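Local coordinates for protein Ent-copalyl diphosphate synthase (PDB 5BP8) that is probably a terpene-cyclase-like enzyme with a helical domain related to the C-terminal domain of squalene-hopene cyclase, at residues P347-N352 with G392-K397. Residues are numbered along the deposited sequence; the frame is centred on the assembly and turned at random.
With SO4 (sulfate ion), chain B.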
# COMPACT_ATOMS: atom_id res chain seq x y z
N PRO A 347 -15.20 -2.65 -6.98
CA PRO A 347 -15.35 -1.57 -6.01
C PRO A 347 -14.58 -1.81 -4.72
O PRO A 347 -14.28 -2.95 -4.36
CB PRO A 347 -16.86 -1.59 -5.67
CG PRO A 347 -17.48 -2.67 -6.47
CD PRO A 347 -16.39 -3.51 -7.07
N SER A 348 -14.31 -0.73 -4.02
CA SER A 348 -13.65 -0.74 -2.74
C SER A 348 -14.64 -0.47 -1.60
O SER A 348 -15.34 0.55 -1.59
CB SER A 348 -12.56 0.31 -2.73
OG SER A 348 -12.06 0.51 -1.42
N THR A 349 -14.66 -1.36 -0.62
CA THR A 349 -15.51 -1.17 0.57
C THR A 349 -14.94 -0.08 1.47
O THR A 349 -15.69 0.78 1.95
CB THR A 349 -15.64 -2.47 1.39
OG1 THR A 349 -14.32 -2.97 1.72
CG2 THR A 349 -16.41 -3.52 0.61
N SER A 350 -13.61 -0.04 1.64
CA SER A 350 -12.97 0.97 2.50
C SER A 350 -13.16 2.37 1.90
O SER A 350 -13.34 3.33 2.64
CB SER A 350 -11.46 0.67 2.74
OG SER A 350 -10.71 0.94 1.59
N THR A 351 -13.13 2.49 0.58
CA THR A 351 -13.34 3.77 -0.09
C THR A 351 -14.75 4.31 0.21
O THR A 351 -14.93 5.47 0.57
CB THR A 351 -13.10 3.64 -1.59
OG1 THR A 351 -11.74 3.26 -1.83
CG2 THR A 351 -13.41 4.95 -2.35
N ASN A 352 -15.74 3.45 0.05
CA ASN A 352 -17.12 3.84 0.34
C ASN A 352 -17.33 4.20 1.80
O ASN A 352 -18.01 5.18 2.09
CB ASN A 352 -18.09 2.78 -0.14
CG ASN A 352 -18.35 2.90 -1.64
OD1 ASN A 352 -19.32 3.56 -2.07
ND2 ASN A 352 -17.48 2.30 -2.43
N GLY A 392 -19.61 -11.33 9.52
CA GLY A 392 -19.56 -10.03 10.15
C GLY A 392 -18.42 -9.15 9.69
O GLY A 392 -18.35 -7.96 10.02
N SER A 393 -17.52 -9.73 8.92
CA SER A 393 -16.36 -8.99 8.44
C SER A 393 -16.64 -8.31 7.11
O SER A 393 -17.68 -8.56 6.48
CB SER A 393 -15.17 -9.95 8.30
OG SER A 393 -15.34 -10.82 7.20
N TRP A 394 -15.70 -7.47 6.67
CA TRP A 394 -15.65 -7.02 5.29
C TRP A 394 -14.24 -7.34 4.76
O TRP A 394 -13.35 -7.60 5.55
CB TRP A 394 -15.86 -5.50 5.16
CG TRP A 394 -17.29 -4.99 5.26
CD1 TRP A 394 -18.13 -4.69 4.23
CD2 TRP A 394 -17.98 -4.67 6.46
NE1 TRP A 394 -19.34 -4.22 4.73
CE2 TRP A 394 -19.25 -4.17 6.09
CE3 TRP A 394 -17.66 -4.76 7.82
CZ2 TRP A 394 -20.22 -3.78 7.05
CZ3 TRP A 394 -18.60 -4.34 8.76
CH2 TRP A 394 -19.87 -3.87 8.37
N MSE A 395 -14.08 -7.30 3.45
CA MSE A 395 -12.76 -7.33 2.80
C MSE A 395 -12.71 -6.14 1.88
O MSE A 395 -13.75 -5.68 1.39
CB MSE A 395 -12.58 -8.59 1.97
CG MSE A 395 -11.99 -9.78 2.71
SE MSE A 395 -10.19 -9.45 3.48
CE MSE A 395 -8.87 -9.42 2.03
N ASP A 396 -11.50 -5.65 1.60
CA ASP A 396 -11.31 -4.49 0.75
C ASP A 396 -10.18 -4.75 -0.23
O ASP A 396 -9.21 -5.43 0.10
CB ASP A 396 -10.96 -3.25 1.56
CG ASP A 396 -10.79 -2.02 0.68
OD1 ASP A 396 -11.76 -1.65 0.00
OD2 ASP A 396 -9.69 -1.39 0.69
N LYS A 397 -10.31 -4.18 -1.41
CA LYS A 397 -9.34 -4.36 -2.47
C LYS A 397 -7.97 -3.76 -2.19
O LYS A 397 -7.02 -4.15 -2.85
CB LYS A 397 -9.87 -3.79 -3.80
CG LYS A 397 -9.89 -2.28 -3.89
CD LYS A 397 -10.61 -1.80 -5.16
CE LYS A 397 -9.82 -2.10 -6.42
NZ LYS A 397 -10.44 -1.46 -7.61
S SO4 B . -9.50 -2.80 -10.77
O1 SO4 B . -10.69 -3.16 -9.95
O2 SO4 B . -9.99 -2.55 -12.17
O3 SO4 B . -8.77 -1.69 -10.23
O4 SO4 B . -8.64 -3.99 -10.82
O HOH W 1 -13.27 -4.10 -2.05
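Asp396 carries CG anti to its backbone N (chi1 -178°), which puts CG beside the first turn of helix 349-365; chi2 then turns the carboxylate so that Ser348 and Ser350 meet it. Ser348 OG, likewise anti to its own N (chi1 169°), donates to the syn lone pair of Asp396 OD1 at 2.6 Å. The same oxygen accepts from Ser350 N at 3.0 Å, a nearly straight bond (166°) that arrives from above the carboxylate plane. Ser350 OG also comes from above that plane, to Asp396 OD2 at 2.7 Å; OD2 has a further donor in Trp398 N, so each carboxylate oxygen accepts two bonds, which should restrain rotation about CB-CG. Ser348 is at the same time the N-cap of the helix: its OG accepts from Thr351 N at 3.0 Å and from Thr351 OG1. The buried carboxylate thus sits at a helix N-terminus, whose dipole would probably stabilise its negative charge. Within the squalene-hopene cyclase-like helical domain, the contact ties the start of this helix to the loop between helices 370-386 and 402-416. The CB of Thr349 is directed toward that loop, and OG1 donates to Met395 O at 2.8 Å from above the carbonyl plane. Its methyl CG2 lies obliquely against Trp394 CD1, while Trp394 NE1 is bound to Leu384 O. CG and CD of Lys397 touch Ser348 CB, CD at 3.8 Å. Lys397 NZ donates to Thr346 O and to a sulfate ion, probably from the crystallisation liquor, with sulfate O1 2.9 Å from NZ.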